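Methylmalonate-semialdehyde dehydrogenase (Oceanimonas doudoroffii, PDB 4ZZ7) catalyses the NAD-dependent, acylating oxidation of methylmalonate semialdehyde, probably with coenzyme A as acceptor as in other members of its aldehyde dehydrogenase subfamily. Local coordinates at residues Ile327-Gln332 and Asn363-Gly368. Sequence-based numbering, arbitrary orientation.
Sequences ITRQHQ and NGFFVG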
ATOM      1  N   ILE A 327     -23.718  22.461  27.281  1.00 26.41           N
ATOM      2  CA  ILE A 327     -22.661  22.105  28.239  1.00 27.76           C
ATOM      3  C   ILE A 327     -22.578  23.001  29.488  1.00 27.75           C
ATOM      4  O   ILE A 327     -22.354  22.487  30.592  1.00 27.05           O
ATOM      5  CB  ILE A 327     -21.280  21.972  27.511  1.00 27.77           C
ATOM      6  CG1 ILE A 327     -20.193  21.415  28.433  1.00 27.15           C
ATOM      7  CG2 ILE A 327     -20.817  23.307  26.944  1.00 29.23           C
ATOM      8  CD1 ILE A 327     -20.383  19.970  28.812  1.00 27.47           C
ATOM      9  N   THR A 328     -22.740  24.315  29.305  1.00 29.16           N
ATOM     10  CA  THR A 328     -22.646  25.300  30.401  1.00 30.69           C
ATOM     11  C   THR A 328     -23.664  26.409  30.236  1.00 32.63           C
ATOM     12  O   THR A 328     -24.188  26.621  29.146  1.00 32.06           O
ATOM     13  CB  THR A 328     -21.242  25.975  30.494  1.00 29.94           C
ATOM     14  OG1 THR A 328     -20.974  26.753  29.320  1.00 29.84           O
ATOM     15  CG2 THR A 328     -20.121  24.946  30.688  1.00 29.42           C
ATOM     16  N   ARG A 329     -23.911  27.132  31.326  1.00 37.57           N
ATOM     17  CA  ARG A 329     -24.787  28.315  31.315  1.00 41.22           C
ATOM     18  C   ARG A 329     -24.224  29.389  30.396  1.00 40.97           C
ATOM     19  O   ARG A 329     -24.989  30.034  29.678  1.00 36.64           O
ATOM     20  CB  ARG A 329     -24.964  28.872  32.736  1.00 44.85           C
ATOM     21  CG  ARG A 329     -25.688  30.222  32.829  1.00 49.61           C
ATOM     22  CD  ARG A 329     -26.781  30.196  33.891  1.00 55.64           C
ATOM     23  NE  ARG A 329     -27.981  29.495  33.394  1.00 61.08           N
ATOM     24  CZ  ARG A 329     -28.868  28.824  34.138  1.00 61.24           C
ATOM     25  NH1 ARG A 329     -28.730  28.724  35.461  1.00 60.54           N
ATOM     26  NH2 ARG A 329     -29.908  28.231  33.542  1.00 61.59           N
ATOM     27  N   GLN A 330     -22.898  29.574  30.449  1.00 42.85           N
ATOM     28  CA  GLN A 330     -22.184  30.505  29.576  1.00 45.28           C
ATOM     29  C   GLN A 330     -22.417  30.158  28.095  1.00 42.64           C
ATOM     30  O   GLN A 330     -22.670  31.047  27.268  1.00 40.77           O
ATOM     31  CB  GLN A 330     -20.688  30.502  29.904  1.00 50.39           C
ATOM     32  CG  GLN A 330     -19.893  31.553  29.142  1.00 58.16           C
ATOM     33  CD  GLN A 330     -18.407  31.481  29.419  1.00 67.77           C
ATOM     34  OE1 GLN A 330     -17.902  30.461  29.890  1.00 80.65           O
ATOM     35  NE2 GLN A 330     -17.693  32.562  29.124  1.00 72.50           N
ATOM     36  N   HIS A 331     -22.346  28.865  27.777  1.00 40.54           N
ATOM     37  CA  HIS A 331     -22.565  28.392  26.409  1.00 38.33           C
ATOM     38  C   HIS A 331     -24.022  28.492  25.995  1.00 37.31           C
ATOM     39  O   HIS A 331     -24.317  28.719  24.822  1.00 37.40           O
ATOM     40  CB  HIS A 331     -22.075  26.956  26.214  1.00 37.69           C
ATOM     41  CG  HIS A 331     -22.072  26.528  24.781  1.00 37.79           C
ATOM     42  ND1 HIS A 331     -21.316  27.170  23.823  1.00 39.34           N
ATOM     43  CD2 HIS A 331     -22.761  25.561  24.130  1.00 36.36           C
ATOM     44  CE1 HIS A 331     -21.533  26.606  22.646  1.00 38.22           C
ATOM     45  NE2 HIS A 331     -22.406  25.628  22.806  1.00 36.46           N
ATOM     46  N   GLN A 332     -24.926  28.305  26.952  1.00 36.82           N
ATOM     47  CA  GLN A 332     -26.356  28.497  26.710  1.00 37.04           C
ATOM     48  C   GLN A 332     -26.644  29.938  26.330  1.00 36.68           C
ATOM     49  O   GLN A 332     -27.356  30.203  25.365  1.00 34.56           O
ATOM     50  CB  GLN A 332     -27.180  28.145  27.956  1.00 38.09           C
ATOM     51  CG  GLN A 332     -28.701  28.184  27.743  1.00 37.32           C
ATOM     52  CD  GLN A 332     -29.495  27.979  29.023  1.00 37.19           C
ATOM     53  OE1 GLN A 332     -28.946  28.009  30.129  1.00 40.07           O
ATOM     54  NE2 GLN A 332     -30.793  27.773  28.881  1.00 36.08           N
ATOM     55  N   ASN A 363     -34.075  24.023  35.507  1.00 43.05           N
ATOM     56  CA  ASN A 363     -33.350  25.267  35.112  1.00 39.80           C
ATOM     57  C   ASN A 363     -31.849  24.968  34.849  1.00 39.70           C
ATOM     58  O   ASN A 363     -30.952  25.661  35.342  1.00 37.23           O
ATOM     59  CB  ASN A 363     -33.465  26.352  36.202  1.00 39.08           C
ATOM     60  CG  ASN A 363     -32.440  26.183  37.342  1.00 37.75           C
ATOM     61  OD1 ASN A 363     -32.034  25.073  37.684  1.00 36.74           O
ATOM     62  ND2 ASN A 363     -32.011  27.295  37.915  1.00 36.94           N
ATOM     63  N   GLY A 364     -31.584  23.910  34.095  1.00 38.03           N
ATOM     64  CA  GLY A 364     -30.246  23.616  33.612  1.00 37.62           C
ATOM     65  C   GLY A 364     -30.102  24.238  32.244  1.00 36.78           C
ATOM     66  O   GLY A 364     -30.951  25.049  31.842  1.00 40.17           O
ATOM     67  N   PHE A 365     -29.065  23.841  31.508  1.00 34.29           N
ATOM     68  CA  PHE A 365     -28.614  24.618  30.327  1.00 32.53           C
ATOM     69  C   PHE A 365     -29.260  24.110  29.023  1.00 31.31           C
ATOM     70  O   PHE A 365     -28.587  23.706  28.080  1.00 31.04           O
ATOM     71  CB  PHE A 365     -27.075  24.684  30.260  1.00 32.15           C
ATOM     72  CG  PHE A 365     -26.413  24.718  31.616  1.00 31.38           C
ATOM     73  CD1 PHE A 365     -26.845  25.598  32.592  1.00 29.79           C
ATOM     74  CD2 PHE A 365     -25.384  23.849  31.921  1.00 30.85           C
ATOM     75  CE1 PHE A 365     -26.265  25.608  33.839  1.00 29.55           C
ATOM     76  CE2 PHE A 365     -24.788  23.876  33.166  1.00 30.97           C
ATOM     77  CZ  PHE A 365     -25.235  24.751  34.128  1.00 29.78           C
ATOM     78  N   PHE A 366     -30.589  24.191  28.990  1.00 29.50           N
ATOM     79  CA  PHE A 366     -31.401  23.604  27.940  1.00 28.38           C
ATOM     80  C   PHE A 366     -31.757  24.590  26.846  1.00 29.68           C
ATOM     81  O   PHE A 366     -32.241  25.686  27.127  1.00 31.63           O
ATOM     82  CB  PHE A 366     -32.685  23.016  28.538  1.00 26.97           C
ATOM     83  CG  PHE A 366     -32.476  21.676  29.180  1.00 25.01           C
ATOM     84  CD1 PHE A 366     -32.313  20.543  28.395  1.00 23.55           C
ATOM     85  CD2 PHE A 366     -32.408  21.547  30.561  1.00 24.55           C
ATOM     86  CE1 PHE A 366     -32.088  19.305  28.963  1.00 22.72           C
ATOM     87  CE2 PHE A 366     -32.190  20.305  31.141  1.00 23.77           C
ATOM     88  CZ  PHE A 366     -32.022  19.182  30.339  1.00 23.29           C
ATOM     89  N   VAL A 367     -31.519  24.182  25.602  1.00 30.52           N
ATOM     90  CA  VAL A 367     -31.958  24.928  24.417  1.00 30.73           C
ATOM     91  C   VAL A 367     -32.690  23.967  23.482  1.00 31.49           C
ATOM     92  O   VAL A 367     -32.221  22.862  23.196  1.00 30.00           O
ATOM     93  CB  VAL A 367     -30.785  25.566  23.641  1.00 31.07           C
ATOM     94  CG1 VAL A 367     -31.294  26.317  22.412  1.00 30.13           C
ATOM     95  CG2 VAL A 367     -29.971  26.500  24.540  1.00 32.27           C
ATOM     96  N   GLY A 368     -33.846  24.399  23.005  1.00 32.21           N
ATOM     97  CA  GLY A 368     -34.668  23.542  22.178  1.00 31.83           C
ATOM     98  C   GLY A 368     -34.259  23.663  20.739  1.00 31.31           C
ATOM     99  O   GLY A 368     -33.628  24.633  20.344  1.00 32.80           O
TER
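Instead of meeting another side chain face on, the ring of Phe365 lies flat against the backbone that opens the helix 329-344. The peptide between Thr328 and Arg329 sits over one face of the ring: Arg329 N lies 3.4 Å above its plane and over its centre, with Thr328 C nearer the rim. Phe365 is the centre of an inverse gamma turn, and chi1 of -33° puts its CG beside the backbone N, where it meets Arg329 N and Thr328 C. Two helical residues add to this: Arg329 CB continues over the same face, 3.7 Å from Phe365 CE1, and Gln332 comes in at the edge. Arg329 then bends at chi2 and chi3 so that Phe365 CD1, at the edge of the ring, points at one face of the guanidinium, the two planes 80° apart. From there Arg329 NH2 makes a weak hydrogen bond to Asn363 O at 3.3 Å. Gln332, extended beyond CG, crosses Phe365 at about a right angle. Gln332 OE1 lies near the plane of the ring and 3.4 Å from Phe365 CA, while Gln332 NE2 comes 3.1 Å from Phe366 O. Nearer the helix, Gln332 CG packs on Val367 CG2 at 3.8 Å, the two side chains running past each other in opposite directions. Thr328 is also the N-cap of the helix, its OG1 accepting from His331 N at 3.0 Å. The contact thus joins the loop before strand 370-373 to this helix end, next to Ile327, whose side chain approaches Phe151 and Arg179 of the NAD site. An alanine at Phe365 would probably leave a gap over the Thr328-Arg329 peptide and the Arg329 guanidinium without the ring carbon against its face. The chemistry implies an attachment resting chiefly on aromatic packing against a capped helix start, with the weak charged hydrogen bond contributing at its exposed margin.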